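Local coordinates for hypothetical protein (Legionella pneumophila subsp. pneumophila, PDB 2IM9) that is of unknown function but belongs to an N-acetylmuramoyl-L-alanine amidase-like family of the papain-like peptidase clan, consistent with cleavage of amide bonds in cell-wall peptidoglycan, at residues Asp153-Glu161 against Leu235-Asn243. Sequence-based numbering, arbitrary orientation.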
ATOM      1  N   ASP A 153      13.220  -0.767   5.020  1.00 16.62           N
ATOM      2  CA  ASP A 153      12.671   0.104   6.058  1.00 16.88           C
ATOM      3  C   ASP A 153      13.821   0.979   6.547  1.00 17.22           C
ATOM      4  O   ASP A 153      14.842   0.463   7.046  1.00 17.75           O
ATOM      5  CB  ASP A 153      12.090  -0.755   7.193  1.00 17.33           C
ATOM      6  CG  ASP A 153      11.306   0.052   8.229  1.00 18.26           C
ATOM      7  OD1 ASP A 153      11.733   1.184   8.552  1.00 19.96           O
ATOM      8  OD2 ASP A 153      10.285  -0.463   8.750  1.00 18.92           O
ATOM      9  N   ILE A 154      13.675   2.288   6.382  1.00 16.75           N
ATOM     10  CA  ILE A 154      14.697   3.234   6.831  1.00 17.28           C
ATOM     11  C   ILE A 154      14.252   4.124   7.997  1.00 16.90           C
ATOM     12  O   ILE A 154      14.941   5.092   8.339  1.00 17.31           O
ATOM     13  CB  ILE A 154      15.227   4.092   5.670  1.00 17.29           C
ATOM     14  CG1 ILE A 154      14.136   4.998   5.086  1.00 18.35           C
ATOM     15  CG2 ILE A 154      15.828   3.187   4.584  1.00 18.63           C
ATOM     16  CD1 ILE A 154      14.708   6.254   4.462  1.00 19.10           C
ATOM     17  N   THR A 155      13.128   3.774   8.625  1.00 16.21           N
ATOM     18  CA  THR A 155      12.551   4.575   9.714  1.00 15.64           C
ATOM     19  C   THR A 155      13.573   4.956  10.786  1.00 16.27           C
ATOM     20  O   THR A 155      13.680   6.136  11.163  1.00 15.43           O
ATOM     21  CB  THR A 155      11.351   3.844  10.350  1.00 16.28           C
ATOM     22  OG1 THR A 155      10.458   3.415   9.300  1.00 16.13           O
ATOM     23  CG2 THR A 155      10.609   4.750  11.330  1.00 15.49           C
ATOM     24  N   PHE A 156      14.340   3.971  11.258  1.00 16.08           N
ATOM     25  CA  PHE A 156      15.321   4.249  12.324  1.00 17.09           C
ATOM     26  C   PHE A 156      16.481   5.151  11.884  1.00 18.31           C
ATOM     27  O   PHE A 156      17.148   5.745  12.737  1.00 19.46           O
ATOM     28  CB  PHE A 156      15.883   2.959  12.932  1.00 16.88           C
ATOM     29  CG  PHE A 156      15.083   2.441  14.092  1.00 17.21           C
ATOM     30  CD1 PHE A 156      14.052   1.529  13.891  1.00 19.88           C
ATOM     31  CD2 PHE A 156      15.373   2.861  15.398  1.00 16.54           C
ATOM     32  CE1 PHE A 156      13.309   1.048  14.979  1.00 20.43           C
ATOM     33  CE2 PHE A 156      14.636   2.386  16.492  1.00 18.89           C
ATOM     34  CZ  PHE A 156      13.609   1.478  16.283  1.00 18.52           C
ATOM     35  N   SER A 157      16.740   5.224  10.579  1.00 17.83           N
ATOM     36  CA  SER A 157      17.835   6.048  10.061  1.00 19.34           C
ATOM     37  C   SER A 157      17.502   7.544  10.067  1.00 19.10           C
ATOM     38  O   SER A 157      18.358   8.384   9.751  1.00 20.24           O
ATOM     39  CB  SER A 157      18.209   5.620   8.644  1.00 19.30           C
ATOM     40  OG  SER A 157      17.285   6.165   7.715  1.00 23.70           O
ATOM     41  N   ILE A 158      16.267   7.879  10.406  1.00 18.49           N
ATOM     42  CA  ILE A 158      15.866   9.273  10.488  1.00 19.64           C
ATOM     43  C   ILE A 158      16.123   9.694  11.926  1.00 19.83           C
ATOM     44  O   ILE A 158      15.350   9.375  12.823  1.00 19.80           O
ATOM     45  CB  ILE A 158      14.415   9.475  10.030  1.00 20.11           C
ATOM     46  CG1 ILE A 158      14.324   9.142   8.531  1.00 21.73           C
ATOM     47  CG2 ILE A 158      13.955  10.925  10.291  1.00 21.26           C
ATOM     48  CD1 ILE A 158      12.980   8.812   8.071  1.00 24.61           C
ATOM     49  N   ARG A 159      17.225  10.405  12.131  1.00 19.41           N
ATOM     50  CA  ARG A 159      17.759  10.621  13.474  1.00 19.98           C
ATOM     51  C   ARG A 159      17.702  12.096  13.891  1.00 19.93           C
ATOM     52  O   ARG A 159      17.634  12.980  13.039  1.00 18.27           O
ATOM     53  CB  ARG A 159      19.194  10.083  13.527  1.00 20.61           C
ATOM     54  CG  ARG A 159      19.294   8.648  13.009  1.00 21.97           C
ATOM     55  CD  ARG A 159      20.646   7.993  13.326  1.00 22.25           C
ATOM     56  NE  ARG A 159      21.745   8.621  12.591  1.00 26.15           N
ATOM     57  CZ  ARG A 159      23.012   8.218  12.649  1.00 29.85           C
ATOM     58  NH1 ARG A 159      23.356   7.178  13.411  1.00 28.76           N
ATOM     59  NH2 ARG A 159      23.937   8.856  11.940  1.00 30.32           N
ATOM     60  N   ASN A 160      17.720  12.358  15.199  1.00 19.93           N
ATOM     61  CA  ASN A 160      17.731  13.737  15.674  1.00 20.35           C
ATOM     62  C   ASN A 160      19.110  14.387  15.468  1.00 20.72           C
ATOM     63  O   ASN A 160      20.023  13.783  14.922  1.00 20.16           O
ATOM     64  CB  ASN A 160      17.323  13.831  17.155  1.00 20.90           C
ATOM     65  CG  ASN A 160      18.278  13.077  18.094  1.00 21.08           C
ATOM     66  OD1 ASN A 160      19.434  12.755  17.751  1.00 21.61           O
ATOM     67  ND2 ASN A 160      17.781  12.773  19.287  1.00 24.02           N
ATOM     68  N   GLU A 161      19.266  15.604  15.966  1.00 22.57           N
ATOM     69  CA  GLU A 161      20.526  16.340  15.796  1.00 23.77           C
ATOM     70  C   GLU A 161      21.710  15.774  16.570  1.00 25.10           C
ATOM     71  O   GLU A 161      22.851  16.155  16.309  1.00 24.78           O
ATOM     72  CB  GLU A 161      20.316  17.815  16.107  1.00 24.74           C
ATOM     73  CG  GLU A 161      19.462  18.518  15.059  1.00 25.10           C
ATOM     74  CD  GLU A 161      18.790  19.759  15.606  1.00 30.13           C
ATOM     75  OE1 GLU A 161      18.210  19.663  16.705  1.00 32.21           O
ATOM     76  OE2 GLU A 161      18.831  20.830  14.952  1.00 29.48           O
ATOM     77  N   LEU A 235      11.816  20.169  11.511  1.00 15.86           N
ATOM     78  CA  LEU A 235      12.295  20.217  10.131  1.00 15.81           C
ATOM     79  C   LEU A 235      13.516  19.349   9.888  1.00 15.33           C
ATOM     80  O   LEU A 235      13.697  18.851   8.770  1.00 15.52           O
ATOM     81  CB  LEU A 235      12.529  21.658   9.693  1.00 15.88           C
ATOM     82  CG  LEU A 235      11.307  22.565   9.892  1.00 17.95           C
ATOM     83  CD1 LEU A 235      11.636  23.980   9.435  1.00 22.46           C
ATOM     84  CD2 LEU A 235      10.058  22.063   9.173  1.00 20.09           C
ATOM     85  N   HIS A 236      14.327  19.140  10.923  1.00 14.91           N
ATOM     86  CA  HIS A 236      15.478  18.250  10.796  1.00 15.67           C
ATOM     87  C   HIS A 236      15.048  16.820  10.480  1.00 15.31           C
ATOM     88  O   HIS A 236      15.650  16.161   9.620  1.00 16.52           O
ATOM     89  CB  HIS A 236      16.362  18.250  12.052  1.00 15.42           C
ATOM     90  CG  HIS A 236      17.602  17.428  11.898  1.00 17.44           C
ATOM     91  ND1 HIS A 236      18.662  17.821  11.105  1.00 18.77           N
ATOM     92  CD2 HIS A 236      17.947  16.227  12.416  1.00 16.94           C
ATOM     93  CE1 HIS A 236      19.608  16.900  11.150  1.00 18.79           C
ATOM     94  NE2 HIS A 236      19.194  15.916  11.928  1.00 18.91           N
ATOM     95  N   LEU A 237      14.028  16.327  11.179  1.00 14.81           N
ATOM     96  CA  LEU A 237      13.532  14.975  10.897  1.00 14.16           C
ATOM     97  C   LEU A 237      12.855  14.887   9.527  1.00 14.36           C
ATOM     98  O   LEU A 237      13.178  13.992   8.716  1.00 15.16           O
ATOM     99  CB  LEU A 237      12.570  14.495  11.990  1.00 13.55           C
ATOM    100  CG  LEU A 237      13.180  14.305  13.387  1.00 15.13           C
ATOM    101  CD1 LEU A 237      12.104  13.968  14.425  1.00 15.11           C
ATOM    102  CD2 LEU A 237      14.259  13.218  13.350  1.00 16.99           C
ATOM    103  N   PHE A 238      11.929  15.807   9.261  1.00 14.47           N
ATOM    104  CA  PHE A 238      11.216  15.804   7.978  1.00 14.58           C
ATOM    105  C   PHE A 238      12.162  15.843   6.777  1.00 15.80           C
ATOM    106  O   PHE A 238      11.907  15.168   5.771  1.00 15.89           O
ATOM    107  CB  PHE A 238      10.182  16.925   7.890  1.00 15.14           C
ATOM    108  CG  PHE A 238       8.910  16.631   8.621  1.00 14.78           C
ATOM    109  CD1 PHE A 238       7.991  15.710   8.108  1.00 16.54           C
ATOM    110  CD2 PHE A 238       8.611  17.292   9.802  1.00 15.61           C
ATOM    111  CE1 PHE A 238       6.795  15.440   8.767  1.00 18.38           C
ATOM    112  CE2 PHE A 238       7.407  17.032  10.482  1.00 16.00           C
ATOM    113  CZ  PHE A 238       6.501  16.111   9.964  1.00 16.85           C
ATOM    114  N   SER A 239      13.264  16.588   6.891  1.00 16.04           N
ATOM    115  CA  SER A 239      14.196  16.745   5.766  1.00 16.58           C
ATOM    116  C   SER A 239      14.912  15.446   5.368  1.00 16.86           C
ATOM    117  O   SER A 239      15.508  15.381   4.286  1.00 17.59           O
ATOM    118  CB  SER A 239      15.243  17.806   6.110  1.00 17.05           C
ATOM    119  OG  SER A 239      16.196  17.282   7.025  1.00 19.02           O
ATOM    120  N   GLN A 240      14.876  14.437   6.243  1.00 16.39           N
ATOM    121  CA  GLN A 240      15.551  13.165   5.976  1.00 16.18           C
ATOM    122  C   GLN A 240      14.674  12.142   5.254  1.00 16.45           C
ATOM    123  O   GLN A 240      15.138  11.053   4.906  1.00 17.03           O
ATOM    124  CB  GLN A 240      16.106  12.544   7.265  1.00 16.50           C
ATOM    125  CG  GLN A 240      17.216  13.358   7.906  1.00 15.86           C
ATOM    126  CD  GLN A 240      17.526  12.857   9.302  1.00 18.08           C
ATOM    127  OE1 GLN A 240      18.038  11.753   9.475  1.00 18.68           O
ATOM    128  NE2 GLN A 240      17.200  13.660  10.305  1.00 16.84           N
ATOM    129  N   ILE A 241      13.412  12.486   5.038  1.00 15.16           N
ATOM    130  CA  ILE A 241      12.513  11.593   4.314  1.00 15.25           C
ATOM    131  C   ILE A 241      12.858  11.766   2.828  1.00 15.72           C
ATOM    132  O   ILE A 241      12.755  12.876   2.302  1.00 16.17           O
ATOM    133  CB  ILE A 241      11.044  11.960   4.596  1.00 14.51           C
ATOM    134  CG1 ILE A 241      10.741  11.830   6.104  1.00 14.32           C
ATOM    135  CG2 ILE A 241      10.102  11.117   3.726  1.00 15.04           C
ATOM    136  CD1 ILE A 241       9.342  12.291   6.529  1.00 14.33           C
ATOM    137  N   PRO A 242      13.290  10.680   2.155  1.00 16.26           N
ATOM    138  CA  PRO A 242      13.758  10.771   0.762  1.00 16.36           C
ATOM    139  C   PRO A 242      12.621  10.930  -0.234  1.00 16.47           C
ATOM    140  O   PRO A 242      11.549  10.390  -0.034  1.00 15.53           O
ATOM    141  CB  PRO A 242      14.432   9.410   0.514  1.00 16.23           C
ATOM    142  CG  PRO A 242      14.451   8.693   1.792  1.00 17.32           C
ATOM    143  CD  PRO A 242      13.393   9.311   2.681  1.00 16.40           C
ATOM    144  N   ASN A 243      12.878  11.648  -1.323  1.00 16.18           N
ATOM    145  CA  ASN A 243      11.940  11.687  -2.432  1.00 16.77           C
ATOM    146  C   ASN A 243      11.642  10.269  -2.925  1.00 16.56           C
ATOM    147  O   ASN A 243      12.565   9.457  -3.102  1.00 17.14           O
ATOM    148  CB  ASN A 243      12.500  12.545  -3.570  1.00 16.92           C
ATOM    149  CG  ASN A 243      11.467  12.841  -4.638  1.00 18.25           C
ATOM    150  OD1 ASN A 243      10.370  13.316  -4.345  1.00 18.20           O
ATOM    151  ND2 ASN A 243      11.816  12.562  -5.894  1.00 19.90           N
TER
HETATM  152  O   HOH W   1      19.109  10.221   7.727  1.00 29.46           O
HETATM  153  O   HOH W   2      20.642  13.396  12.274  1.00 28.46           O
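With CG beside its backbone N and the chain extended beyond, Gln240 lays its carboxamide along the backbone of Arg159, while His236, its CG opposite the backbone N (chi1 -175°), swings its imidazole toward Asn160 and Glu161. The motif is a side-chain amide bonded to both backbone polar groups of one residue, joining the loop after strand 151-153 to the turn that follows the short helix 235-238. Arg159 N donates to Gln240 OE1 at 3.1 Å, tilted from the carbonyl plane, and Gln240 NE2 returns a nearly straight bond to Arg159 O at 2.9 Å (175° at the hydrogen). The other N-H of Gln240 NE2 goes to His236 O, which Ser239 OG meets from the opposite face; the two bonds to Arg159 and this one fix the rotation and flip of the carboxamide. Water 1 donates to both Ser157 O and Gln240 OE1, bridging two acceptors that cannot bond each other.

Ile158 is buried: its CG2 packs on Leu237 CD2 at 3.8 Å, and its side chain also rests on strands 214-223 and 311-317. Ile154 CD1 and Pro242 CG meet tip to tip at 3.6 Å, both side chains touching Val316. At the outer end, Glu161 CG sits 3.8 Å from the His236 ring centroid, 12° off the normal, a CH-pi contact. Water 2 lies in the plane of that ring, 2.9 Å from His236 NE2, and donates to Asn160 O.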